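Local coordinates for protein epoxide hydrolase (Aspergillus niger, PDB 3G02) that probably catalyses the hydrolysis of epoxides to diols, in a form engineered by directed evolution for enantioselectivity, on an alpha/beta hydrolase fold, at residues Phe20-Pro25 and Tyr153-Gly158; Pro86-Glu91 and Ile97-Leu102. The protein carries 9 engineered substitutions. One frame throughout, in Å; residues are numbered along the deposited sequence.

Contact 1 of 2, residues Phe20-Pro25 and Tyr153-Gly158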
loop_
_atom_site.group_PDB
_atom_site.type_symbol
_atom_site.label_atom_id
_atom_site.label_comp_id
_atom_site.label_asym_id
_atom_site.label_seq_id
_atom_site.Cartn_x
_atom_site.Cartn_y
_atom_site.Cartn_z
ATOM N N PHE A 20 -34.713 4.941 -5.429
ATOM C CA PHE A 20 -33.599 5.628 -4.812
ATOM C C PHE A 20 -33.154 6.783 -5.699
ATOM O O PHE A 20 -33.092 6.648 -6.922
ATOM C CB PHE A 20 -32.447 4.641 -4.589
ATOM C CG PHE A 20 -31.241 5.245 -3.930
ATOM C CD1 PHE A 20 -31.194 5.405 -2.548
ATOM C CD2 PHE A 20 -30.147 5.650 -4.687
ATOM C CE1 PHE A 20 -30.077 5.963 -1.934
ATOM C CE2 PHE A 20 -29.028 6.211 -4.080
ATOM C CZ PHE A 20 -28.992 6.366 -2.707
ATOM N N THR A 21 -32.862 7.914 -5.068
ATOM C CA THR A 21 -32.367 9.096 -5.755
ATOM C C THR A 21 -31.089 9.556 -5.066
ATOM O O THR A 21 -31.061 9.735 -3.844
ATOM C CB THR A 21 -33.416 10.243 -5.745
ATOM O OG1 THR A 21 -34.654 9.764 -6.283
ATOM C CG2 THR A 21 -32.942 11.437 -6.568
ATOM N N VAL A 22 -30.030 9.724 -5.849
ATOM C CA VAL A 22 -28.785 10.285 -5.330
ATOM C C VAL A 22 -28.981 11.782 -5.103
ATOM O O VAL A 22 -29.334 12.519 -6.023
ATOM C CB VAL A 22 -27.589 10.028 -6.278
ATOM C CG1 VAL A 22 -26.298 10.578 -5.669
ATOM C CG2 VAL A 22 -27.449 8.534 -6.584
ATOM N N SER A 23 -28.768 12.215 -3.863
ATOM C CA SER A 23 -28.952 13.605 -3.478
ATOM C C SER A 23 -27.953 13.968 -2.391
ATOM O O SER A 23 -28.293 14.032 -1.206
ATOM C CB SER A 23 -30.391 13.846 -3.004
ATOM O OG SER A 23 -30.619 15.223 -2.763
ATOM N N ILE A 24 -26.708 14.185 -2.809
ATOM C CA ILE A 24 -25.631 14.535 -1.890
ATOM C C ILE A 24 -25.845 15.965 -1.390
ATOM O O ILE A 24 -25.949 16.891 -2.196
ATOM C CB ILE A 24 -24.231 14.398 -2.561
ATOM C CG1 ILE A 24 -24.012 12.981 -3.127
ATOM C CG2 ILE A 24 -23.113 14.800 -1.592
ATOM C CD1 ILE A 24 -24.055 11.848 -2.102
ATOM N N PRO A 25 -25.936 16.144 -0.057
ATOM C CA PRO A 25 -26.118 17.481 0.501
ATOM C C PRO A 25 -25.013 18.449 0.082
ATOM O O PRO A 25 -23.850 18.048 -0.039
ATOM C CB PRO A 25 -26.063 17.238 2.014
ATOM C CG PRO A 25 -26.471 15.817 2.184
ATOM C CD PRO A 25 -25.893 15.112 0.995
ATOM N N TYR A 153 -19.969 -1.031 -1.171
ATOM C CA TYR A 153 -19.726 -0.062 -2.242
ATOM C C TYR A 153 -20.851 0.952 -2.404
ATOM O O TYR A 153 -22.034 0.585 -2.425
ATOM C CB TYR A 153 -19.583 -0.750 -3.588
ATOM C CG TYR A 153 -18.377 -1.634 -3.805
ATOM C CD1 TYR A 153 -18.383 -2.968 -3.391
ATOM C CD2 TYR A 153 -17.258 -1.162 -4.496
ATOM C CE1 TYR A 153 -17.296 -3.808 -3.632
ATOM C CE2 TYR A 153 -16.161 -1.993 -4.741
ATOM C CZ TYR A 153 -16.185 -3.312 -4.307
ATOM O OH TYR A 153 -15.114 -4.145 -4.559
ATOM N N THR A 154 -20.452 2.209 -2.581
ATOM C CA THR A 154 -21.346 3.331 -2.870
ATOM C C THR A 154 -22.600 3.343 -1.989
ATOM O O THR A 154 -22.486 3.462 -0.766
ATOM C CB THR A 154 -21.626 3.515 -4.408
ATOM O OG1 THR A 154 -22.519 2.502 -4.894
ATOM C CG2 THR A 154 -20.319 3.457 -5.205
ATOM N N PHE A 155 -23.775 3.184 -2.593
ATOM C CA PHE A 155 -25.029 3.350 -1.860
ATOM C C PHE A 155 -25.524 2.084 -1.169
ATOM O O PHE A 155 -26.565 2.099 -0.502
ATOM C CB PHE A 155 -26.081 4.001 -2.764
ATOM C CG PHE A 155 -25.577 5.253 -3.414
ATOM C CD1 PHE A 155 -25.370 6.397 -2.651
ATOM C CD2 PHE A 155 -25.236 5.273 -4.763
ATOM C CE1 PHE A 155 -24.869 7.555 -3.226
ATOM C CE2 PHE A 155 -24.727 6.432 -5.350
ATOM C CZ PHE A 155 -24.545 7.569 -4.581
ATOM N N SER A 156 -24.771 0.994 -1.307
ATOM C CA SER A 156 -24.984 -0.184 -0.466
ATOM C C SER A 156 -24.250 -0.011 0.858
ATOM O O SER A 156 -23.134 0.510 0.898
ATOM C CB SER A 156 -24.522 -1.459 -1.165
ATOM O OG SER A 156 -25.473 -1.877 -2.130
ATOM N N SER A 157 -24.888 -0.437 1.944
ATOM C CA SER A 157 -24.274 -0.366 3.261
ATOM C C SER A 157 -23.388 -1.587 3.484
ATOM O O SER A 157 -23.136 -2.367 2.560
ATOM C CB SER A 157 -25.345 -0.253 4.354
ATOM O OG SER A 157 -26.045 -1.472 4.526
ATOM N N GLY A 158 -22.907 -1.747 4.711
ATOM C CA GLY A 158 -22.112 -2.910 5.045
ATOM C C GLY A 158 -20.655 -2.784 4.637
ATOM O O GLY A 158 -20.214 -1.713 4.207
#

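Contact 2 of 2, residues Pro86-Glu91 and Ile97-Leu102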
loop_
_atom_site.group_PDB
_atom_site.type_symbol
_atom_site.label_atom_id
_atom_site.label_comp_id
_atom_site.label_asym_id
_atom_site.label_seq_id
_atom_site.Cartn_x
_atom_site.Cartn_y
_atom_site.Cartn_z
ATOM N N PRO A 86 -33.385 3.919 -13.519
ATOM C CA PRO A 86 -34.057 3.444 -12.306
ATOM C C PRO A 86 -33.050 2.923 -11.284
ATOM O O PRO A 86 -32.179 2.123 -11.630
ATOM C CB PRO A 86 -34.939 2.294 -12.813
ATOM C CG PRO A 86 -35.159 2.608 -14.264
ATOM C CD PRO A 86 -33.849 3.191 -14.715
ATOM N N GLN A 87 -33.160 3.414 -10.051
ATOM C CA GLN A 87 -32.381 2.902 -8.922
ATOM C C GLN A 87 -33.316 2.575 -7.773
ATOM O O GLN A 87 -34.346 3.235 -7.589
ATOM C CB GLN A 87 -31.374 3.931 -8.418
ATOM C CG GLN A 87 -30.337 4.409 -9.413
ATOM C CD GLN A 87 -29.501 5.515 -8.820
ATOM O OE1 GLN A 87 -28.495 5.257 -8.165
ATOM N NE2 GLN A 87 -29.922 6.757 -9.024
ATOM N N PHE A 88 -32.937 1.569 -6.991
ATOM C CA PHE A 88 -33.719 1.136 -5.839
ATOM C C PHE A 88 -32.801 0.703 -4.711
ATOM O O PHE A 88 -31.606 0.480 -4.920
ATOM C CB PHE A 88 -34.621 -0.044 -6.215
ATOM C CG PHE A 88 -35.471 0.195 -7.431
ATOM C CD1 PHE A 88 -34.985 -0.104 -8.703
ATOM C CD2 PHE A 88 -36.759 0.709 -7.305
ATOM C CE1 PHE A 88 -35.765 0.114 -9.834
ATOM C CE2 PHE A 88 -37.551 0.928 -8.429
ATOM C CZ PHE A 88 -37.055 0.631 -9.696
ATOM N N THR A 89 -33.359 0.590 -3.511
ATOM C CA THR A 89 -32.691 -0.136 -2.437
ATOM C C THR A 89 -33.628 -1.193 -1.887
ATOM O O THR A 89 -34.852 -1.036 -1.915
ATOM C CB THR A 89 -32.226 0.768 -1.272
ATOM O OG1 THR A 89 -33.354 1.409 -0.665
ATOM C CG2 THR A 89 -31.232 1.821 -1.745
ATOM N N THR A 90 -33.042 -2.275 -1.400
ATOM C CA THR A 90 -33.786 -3.268 -0.646
ATOM C C THR A 90 -32.897 -3.744 0.488
ATOM O O THR A 90 -31.673 -3.619 0.414
ATOM C CB THR A 90 -34.264 -4.439 -1.535
ATOM O OG1 THR A 90 -35.217 -5.233 -0.814
ATOM C CG2 THR A 90 -33.101 -5.315 -1.988
ATOM N N GLU A 91 -33.509 -4.273 1.539
ATOM C CA GLU A 91 -32.742 -4.772 2.667
ATOM C C GLU A 91 -32.564 -6.277 2.603
ATOM O O GLU A 91 -33.529 -7.032 2.484
ATOM C CB GLU A 91 -33.360 -4.331 3.992
ATOM C CG GLU A 91 -33.248 -2.832 4.227
ATOM C CD GLU A 91 -33.023 -2.467 5.683
ATOM O OE1 GLU A 91 -33.105 -1.262 6.008
ATOM O OE2 GLU A 91 -32.760 -3.377 6.504
ATOM N N ILE A 97 -29.069 -2.810 0.263
ATOM C CA ILE A 97 -28.483 -3.134 -1.032
ATOM C C ILE A 97 -29.082 -2.245 -2.107
ATOM O O ILE A 97 -30.267 -2.344 -2.425
ATOM C CB ILE A 97 -28.634 -4.636 -1.394
ATOM C CG1 ILE A 97 -27.964 -5.517 -0.325
ATOM C CG2 ILE A 97 -28.071 -4.931 -2.792
ATOM C CD1 ILE A 97 -26.486 -5.186 -0.047
ATOM N N HIS A 98 -28.242 -1.363 -2.636
ATOM C CA HIS A 98 -28.584 -0.487 -3.740
ATOM C C HIS A 98 -28.435 -1.235 -5.067
ATOM O O HIS A 98 -27.561 -2.097 -5.215
ATOM C CB HIS A 98 -27.670 0.744 -3.695
ATOM C CG HIS A 98 -27.646 1.536 -4.963
ATOM N ND1 HIS A 98 -26.745 1.289 -5.976
ATOM C CD2 HIS A 98 -28.410 2.571 -5.379
ATOM C CE1 HIS A 98 -26.962 2.136 -6.967
ATOM N NE2 HIS A 98 -27.966 2.926 -6.630
ATOM N N PHE A 99 -29.299 -0.919 -6.027
ATOM C CA PHE A 99 -29.133 -1.435 -7.383
ATOM C C PHE A 99 -29.754 -0.513 -8.410
ATOM O O PHE A 99 -30.746 0.159 -8.134
ATOM C CB PHE A 99 -29.668 -2.875 -7.539
ATOM C CG PHE A 99 -31.134 -3.043 -7.214
ATOM C CD1 PHE A 99 -31.549 -3.265 -5.903
ATOM C CD2 PHE A 99 -32.089 -3.030 -8.227
ATOM C CE1 PHE A 99 -32.900 -3.442 -5.602
ATOM C CE2 PHE A 99 -33.442 -3.201 -7.935
ATOM C CZ PHE A 99 -33.846 -3.413 -6.623
ATOM N N ALA A 100 -29.130 -0.459 -9.586
ATOM C CA ALA A 100 -29.729 0.159 -10.757
ATOM C C ALA A 100 -30.318 -0.970 -11.591
ATOM O O ALA A 100 -29.880 -2.120 -11.498
ATOM C CB ALA A 100 -28.683 0.920 -11.554
ATOM N N ALA A 101 -31.323 -0.655 -12.405
ATOM C CA ALA A 101 -31.964 -1.693 -13.202
ATOM C C ALA A 101 -32.684 -1.155 -14.420
ATOM O O ALA A 101 -33.182 -0.035 -14.412
ATOM C CB ALA A 101 -32.947 -2.492 -12.349
ATOM N N LEU A 102 -32.724 -1.980 -15.463
ATOM C CA LEU A 102 -33.717 -1.832 -16.517
ATOM C C LEU A 102 -34.554 -3.097 -16.486
ATOM O O LEU A 102 -34.057 -4.184 -16.780
ATOM C CB LEU A 102 -33.074 -1.664 -17.896
ATOM C CG LEU A 102 -32.302 -0.377 -18.197
ATOM C CD1 LEU A 102 -31.733 -0.466 -19.607
ATOM C CD2 LEU A 102 -33.159 0.874 -18.050
#

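Contact 1 of 2, residues Phe20-Pro25 and Tyr153-Gly158
Phe-20 and Val-22 pack side by side on the phenyl ring of Phe-155, both from one side of its plane, and apolar packing carries the contact between residues 20-25 and 153-158, with a marginal share from Ile-24. Phe-20 sets CE2 over one face of the Phe-155 ring, near the rim and 3.6 Å from Phe-155 CG, while its CZ projects just beyond the rim near CD1. The two rings meet obliquely, inclined at 48° with centroids 5.1 Å apart. With CG of Phe-20 anti to the backbone N (chi1 -179°), the ring reaches across to the other loop.

Val-22 meets the far end of the same ring with both methyl groups: CG1 lies 3.6 Å and CG2 3.7 Å from Phe-155 CZ. CG2 also rests 3.7 Å from Phe-155 CE2, so Phe-20 covers the root of the phenylalanine while Val-22 meets its outer end.

Hydrogen bonding shapes the loop that presents this ring. Tyr-153 to Ser-156 form a type II' beta turn closed by Ser-156 N and Tyr-153 O at 3.0 Å, with Phe-155 at its third position. In the partner loop, Asn-83 OD1 accepts a bond from Val-22 N and Glu-79 OE2 one from Ile-24 N.

The contact thus joins the N-terminal loop leading into helix 26-38 to the loop that follows strand 143-148. Leu-301 of helix 292-304 also packs on Phe-155, helix 75-82 touches Val-22 through Glu-79 and Leu-82, and strand 87-92 lies against Phe-20 through Gln-87 and Thr-89.

Contact 2 of 2, residues Pro86-Glu91 and Ile97-Leu102
Gln-87 and His-98 add a side-chain hydrogen bond to the backbone pairing of an antiparallel beta hairpin, strands 87-92 and 95-102, at one end of the central sheet of the alpha/beta hydrolase fold. Phe-88 and Phe-99 form a hydrogen-bonded pair using both N-H and both C=O groups, with Phe-88 N to Phe-99 O at 2.8 Å and Phe-99 N to Phe-88 O at 2.9 Å. Thr-90 and Ile-97 repeat the reciprocal pattern; Ile-97 N reaches Thr-90 O at 2.7 Å, with an N-H...O angle of 167°. Toward the other end, Ala-101 N donates to Pro-86 O, whereas the buried Ala-101 O has no hydrogen-bonding partner.

At the non-hydrogen-bonded pairs, the backbone turns outward to the neighbours: backbone hydrogen bonds join Thr-89 to Asn-18, His-98 to Ser-149 and Ala-100 to Val-147. The imidazole of His-98 is held at both nitrogens. ND1 is hydrogen-bonded to Ser-149 OG, and NE2 donates to Gln-87 OE1 at 2.8 Å, with the acceptor close to the ring plane. The amide stands almost perpendicular to the imidazole. Its other end, Gln-87 NE2, makes a weak hydrogen bond to Asn-83 OD1, so both ends of the amide are engaged.

The opposite face of the hairpin carries Phe-88, Thr-90, Ile-97 and Phe-99. The Phe-88 and Phe-99 rings are tilted by 30° and so displaced that they hardly overlap. With CG of Phe-99 between its backbone N and carbonyl carbon (chi1 59°), the ring leans across to the partner strand, where Phe-88 CB makes a CH-pi contact over its face, 3.9 Å from the centroid, and Thr-90 CG2 lies at its edge.

How the contacts relate
The centres of the two contacts lie about 10 Å apart, on the same side of the chain's centre. Along the sequence the order is 20-25, 86-91, 97-102 and 153-158, so both strands of contact 2 come between the two loops of contact 1. The loops meet the hairpin directly: Phe-20 N is probably hydrogen-bonded to Gln-87 O, and Ser-156 OG to His-98 N, while the His-98 and Phe-155 rings meet edge-to-face. The N-terminal region is thereby joined to the edge of the central sheet and to the loop following strand 143-148, in a part of the fold away from the predicted catalytic residues.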